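Local coordinates for protein 3-oxo-tetronate kinase (PDB 1YZY) that catalyses the ATP-dependent phosphorylation of 3-oxo-tetronate to 3-oxo-tetronate 4-phosphate, acting as a four-carbon acid sugar kinase, at residues 27-32 with 366-371; 61-66 with 98-103. One frame throughout, in Å; residues are numbered along the deposited sequence.

Contact 1: residues 27-32 with 366-371; sequences VQMNGV and GFTGFH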
loop_
_atom_site.group_PDB
_atom_site.type_symbol
_atom_site.label_atom_id
_atom_site.label_comp_id
_atom_site.label_asym_id
_atom_site.label_seq_id
_atom_site.Cartn_x
_atom_site.Cartn_y
_atom_site.Cartn_z
ATOM N N VAL A 27 4.536 -7.721 -6.810
ATOM C CA VAL A 27 5.181 -8.135 -5.570
ATOM C C VAL A 27 5.552 -6.864 -4.816
ATOM O O VAL A 27 6.240 -5.994 -5.352
ATOM C CB VAL A 27 6.464 -8.956 -5.818
ATOM C CG1 VAL A 27 7.257 -9.083 -4.529
ATOM C CG2 VAL A 27 6.109 -10.333 -6.333
ATOM N N GLN A 28 5.053 -6.736 -3.594
ATOM C CA GLN A 28 5.354 -5.574 -2.775
ATOM C C GLN A 28 6.340 -5.918 -1.656
ATOM O O GLN A 28 5.993 -6.615 -0.704
ATOM C CB GLN A 28 4.075 -4.997 -2.162
ATOM C CG GLN A 28 4.318 -3.770 -1.276
ATOM C CD GLN A 28 3.078 -3.322 -0.531
ATOM O OE1 GLN A 28 1.954 -3.678 -0.900
ATOM N NE2 GLN A 28 3.274 -2.539 0.528
ATOM N N MET A 29 7.565 -5.421 -1.782
ATOM C CA MET A 29 8.594 -5.645 -0.778
ATOM C C MET A 29 8.557 -4.509 0.237
ATOM O O MET A 29 8.424 -3.348 -0.137
ATOM C CB MET A 29 9.963 -5.714 -1.443
ATOM C CG MET A 29 10.095 -6.849 -2.442
ATOM S SD MET A 29 9.688 -8.475 -1.737
ATOM C CE MET A 29 11.284 -9.289 -1.768
ATOM N N ASN A 30 8.610 -4.843 1.519
ATOM C CA ASN A 30 8.601 -3.819 2.563
ATOM C C ASN A 30 10.054 -3.558 2.952
ATOM O O ASN A 30 10.657 -4.337 3.683
ATOM C CB ASN A 30 7.787 -4.286 3.772
ATOM C CG ASN A 30 6.356 -4.665 3.405
ATOM O OD1 ASN A 30 5.691 -3.966 2.645
ATOM N ND2 ASN A 30 5.877 -5.777 3.953
ATOM N N GLY A 31 10.615 -2.470 2.432
ATOM C CA GLY A 31 12.004 -2.125 2.692
ATOM C C GLY A 31 12.855 -2.726 1.592
ATOM O O GLY A 31 12.385 -3.606 0.876
ATOM N N VAL A 32 14.076 -2.232 1.401
ATOM C CA VAL A 32 14.950 -2.782 0.360
ATOM C C VAL A 32 15.399 -4.192 0.757
ATOM O O VAL A 32 15.989 -4.382 1.822
ATOM C CB VAL A 32 16.201 -1.905 0.121
ATOM C CG1 VAL A 32 17.053 -2.488 -1.007
ATOM C CG2 VAL A 32 15.787 -0.489 -0.212
ATOM N N GLY A 366 8.149 -13.790 9.887
ATOM C CA GLY A 366 9.352 -13.371 9.178
ATOM C C GLY A 366 9.264 -13.013 7.708
ATOM O O GLY A 366 10.278 -13.044 7.012
ATOM N N PHE A 367 8.080 -12.634 7.237
ATOM C CA PHE A 367 7.888 -12.281 5.829
ATOM C C PHE A 367 8.345 -10.858 5.496
ATOM O O PHE A 367 8.017 -9.905 6.202
ATOM C CB PHE A 367 6.428 -12.490 5.448
ATOM C CG PHE A 367 5.929 -13.875 5.735
ATOM C CD1 PHE A 367 6.741 -14.984 5.496
ATOM C CD2 PHE A 367 4.646 -14.072 6.233
ATOM C CE1 PHE A 367 6.281 -16.272 5.745
ATOM C CE2 PHE A 367 4.174 -15.358 6.486
ATOM C CZ PHE A 367 4.994 -16.463 6.241
ATOM N N THR A 368 9.090 -10.734 4.402
ATOM C CA THR A 368 9.656 -9.461 3.966
ATOM C C THR A 368 8.954 -8.832 2.764
ATOM O O THR A 368 9.245 -7.694 2.392
ATOM C CB THR A 368 11.139 -9.642 3.587
ATOM O OG1 THR A 368 11.245 -10.593 2.517
ATOM C CG2 THR A 368 11.945 -10.151 4.785
ATOM N N GLY A 369 8.076 -9.597 2.134
ATOM C CA GLY A 369 7.363 -9.112 0.973
ATOM C C GLY A 369 6.246 -10.071 0.638
ATOM O O GLY A 369 6.182 -11.173 1.190
ATOM N N PHE A 370 5.378 -9.673 -0.282
ATOM C CA PHE A 370 4.247 -10.503 -0.653
ATOM C C PHE A 370 3.858 -10.341 -2.108
ATOM O O PHE A 370 4.203 -9.350 -2.750
ATOM C CB PHE A 370 3.026 -10.110 0.184
ATOM C CG PHE A 370 3.268 -10.125 1.665
ATOM C CD1 PHE A 370 3.075 -11.291 2.403
ATOM C CD2 PHE A 370 3.702 -8.977 2.321
ATOM C CE1 PHE A 370 3.314 -11.315 3.776
ATOM C CE2 PHE A 370 3.946 -8.983 3.694
ATOM C CZ PHE A 370 3.751 -10.155 4.424
ATOM N N HIS A 371 3.205 -11.368 -2.641
ATOM C CA HIS A 371 2.670 -11.333 -3.986
ATOM C C HIS A 371 1.243 -10.785 -3.836
ATOM O O HIS A 371 0.479 -11.381 -3.072
ATOM C CB HIS A 371 2.476 -12.748 -4.524
ATOM C CG HIS A 371 3.739 -13.381 -5.006
ATOM N ND1 HIS A 371 4.104 -13.406 -6.335
ATOM C CD2 HIS A 371 4.741 -13.994 -4.330
ATOM C CE1 HIS A 371 5.276 -14.001 -6.458
ATOM N NE2 HIS A 371 5.684 -14.367 -5.256
HETATM O O HOH W 1 11.759 -6.478 1.965
HETATM O O HOH W 2 7.233 -7.184 5.993
#
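Val27 lays its CG2 methyl over one face of the His371 imidazole, a CH-pi contact with CG2 3.9 Å from the ring centroid and 20° off the ring normal; the methyl is shifted toward the rim, with ND1 as its nearest ring atom. The Phe370 ring receives Asn30 ND2 at its edge, 3.8 Å from CE2, with amide and ring planes 54° apart. Both contacts belong to an antiparallel strand pairing, 27-30 against 369-371, that joins the sugar-binding N-terminal domain to the nucleotide-binding C-terminal domain; Asn30 stands at its end, and the segment axes approach to 4.7 Å, nearly antiparallel.

Gln28 and Phe370 form the hydrogen-bonded pair: Gln28 N donates to Phe370 O (2.9 Å) and Phe370 N to Gln28 O. In the second bond the donor stands well out of the carbonyl plane. Val27 with His371 and Met29 with Gly369 are non-hydrogen-bonded pairs; the side chains of Val27, Met29 and His371 lie on the face opposite those of Gln28 and Phe370. Met29 SD sits 3.6 Å from Gly369 CA, in the place where a beta carbon would project. CG beside the backbone N (chi1 -61°) and a bend at chi2 bring SD over Gly369.

The partner strand 43-47 bonds to the backbone of Val27 and Met29, while Leu383 and Leu392 pack on Phe370. Asn30 N extends the pairing with a nearly straight bond to Thr368 O. Waters finish the join: one lies within hydrogen-bonding distance of both Asn30 O and Thr368 O, and a second accepts from Asn30 ND2 while donating to Phe367 O, each of its bonds being 2.8 Å.

Contact 2: residues 61-66 with 98-103; sequences QSLRAY and DALLDE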
loop_
_atom_site.group_PDB
_atom_site.type_symbol
_atom_site.label_atom_id
_atom_site.label_comp_id
_atom_site.label_asym_id
_atom_site.label_seq_id
_atom_site.Cartn_x
_atom_site.Cartn_y
_atom_site.Cartn_z
ATOM N N GLN A 61 18.249 5.593 0.370
ATOM C CA GLN A 61 17.301 4.483 0.375
ATOM C C GLN A 61 16.662 4.282 -0.991
ATOM O O GLN A 61 16.523 3.147 -1.465
ATOM C CB GLN A 61 16.231 4.740 1.432
ATOM C CG GLN A 61 16.815 4.844 2.841
ATOM C CD GLN A 61 15.851 5.423 3.867
ATOM O OE1 GLN A 61 14.706 5.760 3.557
ATOM N NE2 GLN A 61 16.319 5.535 5.104
ATOM N N SER A 62 16.261 5.390 -1.608
ATOM C CA SER A 62 15.635 5.378 -2.927
ATOM C C SER A 62 16.583 4.817 -3.973
ATOM O O SER A 62 16.166 4.087 -4.881
ATOM C CB SER A 62 15.189 6.790 -3.316
ATOM O OG SER A 62 14.114 7.241 -2.497
ATOM N N LEU A 63 17.857 5.176 -3.856
ATOM C CA LEU A 63 18.878 4.696 -4.773
ATOM C C LEU A 63 19.159 3.210 -4.561
ATOM O O LEU A 63 19.590 2.510 -5.482
ATOM C CB LEU A 63 20.155 5.510 -4.596
ATOM C CG LEU A 63 20.077 6.934 -5.151
ATOM C CD1 LEU A 63 21.213 7.785 -4.618
ATOM C CD2 LEU A 63 20.095 6.881 -6.670
ATOM N N ARG A 64 18.962 2.749 -3.329
ATOM C CA ARG A 64 19.168 1.348 -2.982
ATOM C C ARG A 64 18.008 0.530 -3.517
ATOM O O ARG A 64 18.205 -0.596 -3.982
ATOM C CB ARG A 64 19.286 1.176 -1.465
ATOM C CG ARG A 64 20.683 1.437 -0.915
ATOM C CD ARG A 64 20.682 1.523 0.603
ATOM N NE ARG A 64 20.023 0.374 1.224
ATOM C CZ ARG A 64 19.184 0.449 2.257
ATOM N NH1 ARG A 64 18.886 1.623 2.806
ATOM N NH2 ARG A 64 18.633 -0.658 2.744
ATOM N N ALA A 65 16.799 1.087 -3.419
ATOM C CA ALA A 65 15.594 0.417 -3.910
ATOM C C ALA A 65 15.715 0.234 -5.415
ATOM O O ALA A 65 15.387 -0.825 -5.953
ATOM C CB ALA A 65 14.356 1.228 -3.572
ATOM N N TYR A 66 16.204 1.279 -6.077
ATOM C CA TYR A 66 16.401 1.284 -7.522
ATOM C C TYR A 66 17.423 0.245 -7.955
ATOM O O TYR A 66 17.239 -0.435 -8.965
ATOM C CB TYR A 66 16.863 2.675 -7.985
ATOM C CG TYR A 66 17.597 2.661 -9.312
ATOM C CD1 TYR A 66 16.902 2.565 -10.518
ATOM C CD2 TYR A 66 18.994 2.660 -9.357
ATOM C CE1 TYR A 66 17.582 2.459 -11.735
ATOM C CE2 TYR A 66 19.680 2.550 -10.567
ATOM C CZ TYR A 66 18.965 2.450 -11.750
ATOM O OH TYR A 66 19.640 2.337 -12.944
ATOM N N ASP A 98 15.591 13.947 -8.588
ATOM C CA ASP A 98 16.873 14.347 -9.156
ATOM C C ASP A 98 17.932 13.268 -9.025
ATOM O O ASP A 98 18.706 13.041 -9.954
ATOM C CB ASP A 98 17.352 15.633 -8.508
ATOM C CG ASP A 98 16.602 16.822 -9.064
ATOM O OD1 ASP A 98 16.252 16.786 -10.263
ATOM O OD2 ASP A 98 16.362 17.785 -8.306
ATOM N N ALA A 99 17.994 12.642 -7.856
ATOM C CA ALA A 99 18.961 11.577 -7.613
ATOM C C ALA A 99 18.686 10.422 -8.568
ATOM O O ALA A 99 19.612 9.852 -9.141
ATOM C CB ALA A 99 18.865 11.113 -6.171
ATOM N N LEU A 100 17.407 10.093 -8.739
ATOM C CA LEU A 100 16.993 9.019 -9.632
ATOM C C LEU A 100 17.322 9.349 -11.076
ATOM O O LEU A 100 17.795 8.488 -11.827
ATOM C CB LEU A 100 15.495 8.741 -9.482
ATOM C CG LEU A 100 15.043 8.201 -8.118
ATOM C CD1 LEU A 100 13.531 7.962 -8.095
ATOM C CD2 LEU A 100 15.792 6.920 -7.807
ATOM N N LEU A 101 17.039 10.589 -11.473
ATOM C CA LEU A 101 17.326 11.044 -12.832
ATOM C C LEU A 101 18.816 10.954 -13.106
ATOM O O LEU A 101 19.234 10.489 -14.164
ATOM C CB LEU A 101 16.841 12.483 -13.037
ATOM C CG LEU A 101 15.353 12.663 -13.351
ATOM C CD1 LEU A 101 14.990 14.130 -13.297
ATOM C CD2 LEU A 101 15.028 12.068 -14.721
ATOM N N ASP A 102 19.610 11.403 -12.142
ATOM C CA ASP A 102 21.061 11.359 -12.266
ATOM C C ASP A 102 21.575 9.935 -12.445
ATOM O O ASP A 102 22.357 9.654 -13.358
ATOM C CB ASP A 102 21.713 11.977 -11.032
ATOM C CG ASP A 102 21.558 13.479 -10.987
ATOM O OD1 ASP A 102 21.431 14.102 -12.065
ATOM O OD2 ASP A 102 21.576 14.036 -9.871
ATOM N N GLU A 103 21.175 9.057 -11.534
ATOM C CA GLU A 103 21.595 7.666 -11.585
ATOM C C GLU A 103 21.242 7.023 -12.916
ATOM O O GLU A 103 22.017 6.227 -13.460
ATOM C CB GLU A 103 20.959 6.889 -10.428
ATOM C CG GLU A 103 21.150 5.379 -10.472
ATOM C CD GLU A 103 22.603 4.930 -10.452
ATOM O OE1 GLU A 103 23.432 5.587 -9.786
ATOM O OE2 GLU A 103 22.914 3.906 -11.105
#
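Leu63 of helix 55-71 packs on Ala99, Leu100 and Glu103 of helix 93-104; the short segments cross at -41° with their axes 9.9 Å apart at closest approach. Side chains make the contact, some against backbone carbonyls.

Among the apolar contacts, the two leucine branches do different work. Leu63 CD1 faces the Ala99 methyl, 4.4 Å from CB, whereas CD2 touches Ala99 O and Glu103 CB, at 3.9 Å from each. Leu63 CG lies beside the backbone N (chi1 -73°), and the extended second torsion sets CD1 beside Ala99. From the other helix Leu100 sends CD2 back, 4.5 Å from Leu63 CD2 and 4.4 Å from Tyr66 CB. The same methyl lies 4.1 Å from Ser62 O, a carbonyl already engaged in the helix by Tyr66 N.

The mixed contact pairs an aromatic ring with an acid. In Tyr66 and Glu103 alike the bond to CB points to the other helix and CG is anti to the backbone N; the side chains meet slantwise, with ring and carboxylate planes 50° apart. The modelled approach of the glutamate chain to the ring is too tight to be trusted in detail.

Beyond the pair, Tyr66 makes an edge-to-face contact with Phe77 and touches Ile5 of strand 3-6. Leu100 rests on Leu216 of strand 216-219, placing both helices against the strands of the N-terminal domain.

How the contacts relate
The two contacts lie about 20 Å apart between centres and differ in scope. Contact 1 links segments more than 330 residues apart and spans the two domains, whereas contact 2 is nested within the loop it closes and belongs wholly to the sugar-binding domain. They touch through Val32, just past the strand of contact 1: its CG1 packs 3.7 Å from Arg64 O, and its CG2 lies 3.7 Å from Ala65 N on the helix of contact 2. Contact 1 is the more central, its centre about 11 Å from the chain centre against 21 Å. Both lie away from the ATP-binding residues inferred by similarity.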